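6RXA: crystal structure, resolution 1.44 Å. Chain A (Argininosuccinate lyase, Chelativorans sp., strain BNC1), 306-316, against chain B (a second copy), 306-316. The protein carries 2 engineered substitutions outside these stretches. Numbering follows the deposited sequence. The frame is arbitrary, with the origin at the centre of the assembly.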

ATOM      1  N   LEU A 306      -5.367   3.811   4.566  1.00 11.57           N
ATOM      2  CA  LEU A 306      -4.058   4.415   4.792  1.00 11.28           C
ATOM      3  C   LEU A 306      -3.344   4.694   3.471  1.00 10.91           C
ATOM      4  O   LEU A 306      -2.853   5.806   3.236  1.00 13.01           O
ATOM      5  N   VAL A 307      -3.298   3.700   2.585  1.00 11.21           N
ATOM      6  CA  VAL A 307      -2.623   3.865   1.297  1.00 11.02           C
ATOM      7  C   VAL A 307      -3.363   4.843   0.393  1.00 11.37           C
ATOM      8  O   VAL A 307      -2.745   5.687  -0.258  1.00 12.68           O
ATOM      9  N   GLY A 308      -4.687   4.748   0.315  1.00 11.52           N
ATOM     10  CA  GLY A 308      -5.423   5.669  -0.537  1.00 11.70           C
ATOM     11  C   GLY A 308      -5.256   7.115  -0.113  1.00 11.28           C
ATOM     12  O   GLY A 308      -5.092   8.003  -0.952  1.00 12.39           O
ATOM     13  N   ILE A 309      -5.327   7.370   1.196  1.00 11.56           N
ATOM     14  CA  ILE A 309      -5.186   8.730   1.699  1.00 10.06           C
ATOM     15  C   ILE A 309      -3.802   9.270   1.371  1.00  9.87           C
ATOM     16  O   ILE A 309      -3.660  10.360   0.808  1.00 11.95           O
ATOM     17  N   LEU A 310      -2.757   8.503   1.702  1.00 11.45           N
ATOM     18  CA  LEU A 310      -1.395   8.967   1.437  1.00 10.91           C
ATOM     19  C   LEU A 310      -1.124   9.119  -0.056  1.00 12.06           C
ATOM     20  O   LEU A 310      -0.434  10.061  -0.469  1.00 12.48           O
ATOM     21  N   THR A 311      -1.634   8.204  -0.881  1.00 11.72           N
ATOM     22  CA  THR A 311      -1.482   8.376  -2.326  1.00 11.37           C
ATOM     23  C   THR A 311      -2.081   9.706  -2.767  1.00 10.82           C
ATOM     24  O   THR A 311      -1.485  10.446  -3.557  1.00 12.27           O
ATOM     25  N   SER A 312      -3.283  10.017  -2.276  1.00 10.84           N
ATOM     26  CA  SER A 312      -3.952  11.245  -2.699  1.00 11.73           C
ATOM     27  C   SER A 312      -3.157  12.482  -2.284  1.00 11.98           C
ATOM     28  O   SER A 312      -3.095  13.461  -3.039  1.00 13.35           O
ATOM     29  N   LEU A 313      -2.523  12.458  -1.104  1.00 11.91           N
ATOM     30  CA  LEU A 313      -1.748  13.616  -0.665  1.00 12.21           C
ATOM     31  C   LEU A 313      -0.464  13.746  -1.468  1.00 11.75           C
ATOM     32  O   LEU A 313      -0.028  14.861  -1.760  1.00 12.92           O
ATOM     33  N   ASN A 314       0.131  12.624  -1.855  1.00 12.39           N
ATOM     34  CA  ASN A 314       1.302  12.649  -2.717  1.00 12.13           C
ATOM     35  C   ASN A 314       0.993  13.084  -4.139  1.00 14.60           C
ATOM     36  O   ASN A 314       1.927  13.293  -4.917  1.00 18.82           O
ATOM     37  N   ALA A 315      -0.270  13.239  -4.507  1.00 11.88           N
ATOM     38  CA  ALA A 315      -0.654  13.468  -5.891  1.00 12.09           C
ATOM     39  C   ALA A 315      -1.018  14.917  -6.205  1.00 11.96           C
ATOM     40  O   ALA A 315      -1.268  15.238  -7.375  1.00 13.17           O
ATOM     41  N   ILE A 316      -1.084  15.786  -5.194  1.00 10.97           N
ATOM     42  CA  ILE A 316      -1.622  17.135  -5.340  1.00 11.20           C
ATOM     43  C   ILE A 316      -0.615  18.193  -4.898  1.00 11.90           C
ATOM     44  O   ILE A 316       0.549  17.884  -4.627  1.00 13.08           O
TER
ATOM     45  N   LEU B 306       5.373  -2.213  -5.514  1.00 11.57           N
ATOM     46  CA  LEU B 306       4.066  -2.114  -6.158  1.00 11.28           C
ATOM     47  C   LEU B 306       3.358  -0.818  -5.772  1.00 10.91           C
ATOM     48  O   LEU B 306       2.874  -0.076  -6.637  1.00 13.01           O
ATOM     49  N   VAL B 307       3.310  -0.515  -4.475  1.00 11.21           N
ATOM     50  CA  VAL B 307       2.640   0.698  -4.006  1.00 11.02           C
ATOM     51  C   VAL B 307       3.388   1.956  -4.428  1.00 11.37           C
ATOM     52  O   VAL B 307       2.778   2.935  -4.859  1.00 12.68           O
ATOM     53  N   GLY B 308       4.712   1.971  -4.304  1.00 11.52           N
ATOM     54  CA  GLY B 308       5.456   3.157  -4.702  1.00 11.70           C
ATOM     55  C   GLY B 308       5.296   3.477  -6.175  1.00 11.28           C
ATOM     56  O   GLY B 308       5.140   4.640  -6.553  1.00 12.39           O
ATOM     57  N   ILE B 309       5.363   2.450  -7.025  1.00 11.56           N
ATOM     58  CA  ILE B 309       5.229   2.661  -8.460  1.00 10.06           C
ATOM     59  C   ILE B 309       3.849   3.214  -8.782  1.00  9.87           C
ATOM     60  O   ILE B 309       3.714   4.232  -9.470  1.00 11.95           O
ATOM     61  N   LEU B 310       2.799   2.563  -8.270  1.00 11.45           N
ATOM     62  CA  LEU B 310       1.440   3.025  -8.555  1.00 10.91           C
ATOM     63  C   LEU B 310       1.175   4.410  -7.975  1.00 12.06           C
ATOM     64  O   LEU B 310       0.491   5.228  -8.606  1.00 12.48           O
ATOM     65  N   THR B 311       1.682   4.693  -6.774  1.00 11.72           N
ATOM     66  CA  THR B 311       1.536   6.045  -6.234  1.00 11.37           C
ATOM     67  C   THR B 311       2.144   7.066  -7.189  1.00 10.82           C
ATOM     68  O   THR B 311       1.554   8.116  -7.462  1.00 12.27           O
ATOM     69  N   SER B 312       3.346   6.777  -7.693  1.00 10.84           N
ATOM     70  CA  SER B 312       4.024   7.733  -8.566  1.00 11.73           C
ATOM     71  C   SER B 312       3.234   7.965  -9.853  1.00 11.98           C
ATOM     72  O   SER B 312       3.180   9.097 -10.351  1.00 13.35           O
ATOM     73  N   LEU B 313       2.595   6.921 -10.399  1.00 11.91           N
ATOM     74  CA  LEU B 313       1.826   7.095 -11.628  1.00 12.21           C
ATOM     75  C   LEU B 313       0.545   7.869 -11.363  1.00 11.75           C
ATOM     76  O   LEU B 313       0.116   8.662 -12.202  1.00 12.92           O
ATOM     77  N   ASN B 314      -0.055   7.675 -10.194  1.00 12.39           N
ATOM     78  CA  ASN B 314      -1.223   8.450  -9.807  1.00 12.13           C
ATOM     79  C   ASN B 314      -0.907   9.905  -9.507  1.00 14.60           C
ATOM     80  O   ASN B 314      -1.837  10.693  -9.321  1.00 18.82           O
ATOM     81  N   ALA B 315       0.358  10.295  -9.462  1.00 11.88           N
ATOM     82  CA  ALA B 315       0.748  11.618  -8.999  1.00 12.09           C
ATOM     83  C   ALA B 315       1.121  12.585 -10.120  1.00 11.96           C
ATOM     84  O   ALA B 315       1.376  13.765  -9.841  1.00 13.17           O
ATOM     85  N   ILE B 316       1.189  12.113 -11.367  1.00 10.97           N
ATOM     86  CA  ILE B 316       1.735  12.885 -12.479  1.00 11.20           C
ATOM     87  C   ILE B 316       0.732  13.009 -13.623  1.00 11.90           C
ATOM     88  O   ILE B 316      -0.434  12.629 -13.485  1.00 13.08           O
TER

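When two copies of one helix meet across an exact two-fold axis, each residue lying near the axis faces its own counterpart, and its side chain must suit a partner identical to itself. The paired 306-316 stretches of this argininosuccinate lyase illustrate the point. Their helices run in broadly the same direction at 43°, and they converge toward their C-terminal ends: the CA-CA separation falls from 8.1 Å between A:Val307 CA and B:Val307 CA, through 5.5 Å between A:Thr311 CA and B:Thr311 CA, to 3.9 Å between A:Ala315 CA and B:Ala315 CA. A:Val307 and A:Thr311, of similar size, occupy the wider part; at A:Ala315 the two backbones are in contact, and the side chain is a single methyl.

At the wide end, A:Val307 and B:Val307 point toward each other. Both adopt the t rotamer (chi1 171°), which brings the CG1 methyls of A:Val307 and B:Val307 to 4.1 Å, an ordinary apolar contact.

One helical turn on, the threonines face each other. Both are m (chi1 -68°), a setting that turns the hydroxyl back along its own helix, where A:Thr311 OG1 donates to A:Val307 O at 2.9 Å; B:Thr311 OG1 does the same to B:Val307 O, also at 2.9 Å. A:Val307 O thus receives both the backbone NH and the hydroxyl of A:Thr311, and chain B repeats this, a familiar way for threonine to satisfy its polar group within a helix. The same rotamer leaves A:Thr311 OG1 and B:Thr311 OG1 3.1 Å apart across the axis. The methyl also makes contact: A:Thr311 CG2 lies 4.0 Å from B:Asn314 CB, and A:Asn314 CB lies equally far from B:Thr311 CG2.

The closest side-chain approach of A:Asn314 to the other chain is through CB. Although CA-to-CB points toward the partner, chi1 of -85° (m) and chi2 of -48° turn the amide back toward the preceding turn, leaving A:Asn314 ND2 3.2 Å from A:Leu310 O, with the same arrangement in chain B.

At the tight end, the CA-to-CB bonds of A:Ala315 and B:Ala315 point sideways. A:Ala315 CB packs 3.6 Å from B:Asn314 O, a contact repeated between B:Ala315 CB and A:Asn314 O, while the two methyls, A:Ala315 CB and B:Ala315 CB, sit 4.3 Å apart.

A:Ser312 supplies the contrast. Its CA-to-CB bond points away, and its p rotamer (chi1 77°) lets A:Ser312 OG donate to A:Ile309 O at 2.8 Å, with B:Ser312 matching it. Where the two backbones come closest, the side chain at the axis is alanine.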

ATOM      1  CB  LEU A 306      -3.218   3.497   5.675  1.00 11.66           C
ATOM      2  CG  LEU A 306      -1.761   3.905   5.916  1.00 12.11           C
ATOM      3  CD1 LEU A 306      -1.692   5.283   6.537  1.00 12.72           C
ATOM      4  CD2 LEU A 306      -1.069   2.849   6.762  1.00 12.13           C
ATOM      5  CB  VAL A 307      -2.409   2.492   0.641  1.00 12.87           C
ATOM      6  CG1 VAL A 307      -1.921   2.640  -0.792  1.00 14.03           C
ATOM      7  CG2 VAL A 307      -1.429   1.668   1.475  1.00 13.90           C
ATOM      8  CB  ILE A 309      -5.477   8.777   3.210  1.00 11.72           C
ATOM      9  CG1 ILE A 309      -6.939   8.468   3.505  1.00 11.23           C
ATOM     10  CG2 ILE A 309      -5.136  10.152   3.750  1.00 13.13           C
ATOM     11  CD1 ILE A 309      -7.194   8.019   4.945  1.00 12.86           C
ATOM     12  CB  LEU A 310      -0.363   8.037   2.061  1.00 11.47           C
ATOM     13  CG  LEU A 310      -0.167   8.202   3.563  1.00 12.42           C
ATOM     14  CD1 LEU A 310       0.613   7.008   4.115  1.00 13.01           C
ATOM     15  CD2 LEU A 310       0.508   9.506   3.935  1.00 13.00           C
ATOM     16  CB  THR A 311      -2.143   7.225  -3.076  1.00 11.79           C
ATOM     17  OG1 THR A 311      -1.412   6.019  -2.819  1.00 12.96           O
ATOM     18  CG2 THR A 311      -2.144   7.466  -4.563  1.00 11.18           C
ATOM     19  CB  SER A 312      -5.405  11.283  -2.192  1.00 11.55           C
ATOM     20  OG  SER A 312      -5.515  11.621  -0.824  1.00 12.49           O
ATOM     21  CB  LEU A 313      -1.458  13.518   0.828  1.00 11.93           C
ATOM     22  CG  LEU A 313      -2.697  13.569   1.736  1.00 13.05           C
ATOM     23  CD1 LEU A 313      -2.292  13.525   3.200  1.00 14.11           C
ATOM     24  CD2 LEU A 313      -3.530  14.803   1.422  1.00 12.94           C
ATOM     25  CB  ASN A 314       1.912  11.246  -2.748  1.00 11.72           C
ATOM     26  CG  ASN A 314       2.842  11.008  -1.604  1.00 12.35           C
ATOM     27  OD1 ASN A 314       3.712  11.835  -1.324  1.00 13.70           O
ATOM     28  ND2 ASN A 314       2.697   9.867  -0.937  1.00 12.27           N
ATOM     29  CB  ALA A 315      -1.852  12.580  -6.258  1.00 13.59           C
ATOM     30  CB  ILE A 316      -2.964  17.266  -4.585  1.00 12.05           C
ATOM     31  CG1 ILE A 316      -2.780  17.004  -3.087  1.00 12.05           C
ATOM     32  CG2 ILE A 316      -3.985  16.285  -5.182  1.00 12.97           C
ATOM     33  CD1 ILE A 316      -3.939  17.440  -2.214  1.00 13.00           C
TER
ATOM     34  CB  LEU B 306       3.218  -3.325  -5.777  1.00 11.66           C
ATOM     35  CG  LEU B 306       1.763  -3.333  -6.256  1.00 12.11           C
ATOM     36  CD1 LEU B 306       1.700  -3.218  -7.763  1.00 12.72           C
ATOM     37  CD2 LEU B 306       1.063  -4.577  -5.736  1.00 12.13           C
ATOM     38  CB  VAL B 307       2.420   0.618  -2.486  1.00 12.87           C
ATOM     39  CG1 VAL B 307       1.938   1.949  -1.932  1.00 14.03           C
ATOM     40  CG2 VAL B 307       1.433  -0.504  -2.166  1.00 13.90           C
ATOM     41  CB  ILE B 309       5.515   1.355  -9.224  1.00 11.72           C
ATOM     42  CG1 ILE B 309       6.974   0.940  -9.089  1.00 11.23           C
ATOM     43  CG2 ILE B 309       5.180   1.541 -10.691  1.00 13.13           C
ATOM     44  CD1 ILE B 309       7.222  -0.541  -9.384  1.00 12.86           C
ATOM     45  CB  LEU B 310       0.401   2.038  -8.041  1.00 11.47           C
ATOM     46  CG  LEU B 310       0.201   0.799  -8.907  1.00 12.42           C
ATOM     47  CD1 LEU B 310      -0.587  -0.252  -8.125  1.00 13.01           C
ATOM     48  CD2 LEU B 310      -0.468   1.100 -10.231  1.00 13.00           C
ATOM     49  CB  THR B 311       2.193   6.148  -4.862  1.00 11.79           C
ATOM     50  OG1 THR B 311       1.454   5.350  -3.928  1.00 12.96           O
ATOM     51  CG2 THR B 311       2.200   7.569  -4.361  1.00 11.18           C
ATOM     52  CB  SER B 312       5.475   7.298  -8.838  1.00 11.55           C
ATOM     53  OG  SER B 312       5.582   6.258  -9.789  1.00 12.49           O
ATOM     54  CB  LEU B 313       1.531   5.739 -12.259  1.00 11.93           C
ATOM     55  CG  LEU B 313       2.767   4.959 -12.734  1.00 13.05           C
ATOM     56  CD1 LEU B 313       2.356   3.656 -13.398  1.00 14.11           C
ATOM     57  CD2 LEU B 313       3.607   5.821 -13.664  1.00 12.94           C
ATOM     58  CB  ASN B 314      -1.841   7.808  -8.562  1.00 11.72           C
ATOM     59  CG  ASN B 314      -2.776   6.696  -8.904  1.00 12.35           C
ATOM     60  OD1 ASN B 314      -3.642   6.851  -9.767  1.00 13.70           O
ATOM     61  ND2 ASN B 314      -2.640   5.563  -8.222  1.00 12.27           N
ATOM     62  CB  ALA B 315       1.943  11.508  -8.041  1.00 13.59           C
ATOM     63  CB  ILE B 316       3.075  12.277 -12.952  1.00 12.05           C
ATOM     64  CG1 ILE B 316       2.884  10.838 -13.439  1.00 12.05           C
ATOM     65  CG2 ILE B 316       4.092  12.326 -11.801  1.00 12.97           C
ATOM     66  CD1 ILE B 316       4.043  10.273 -14.236  1.00 13.00           C
TER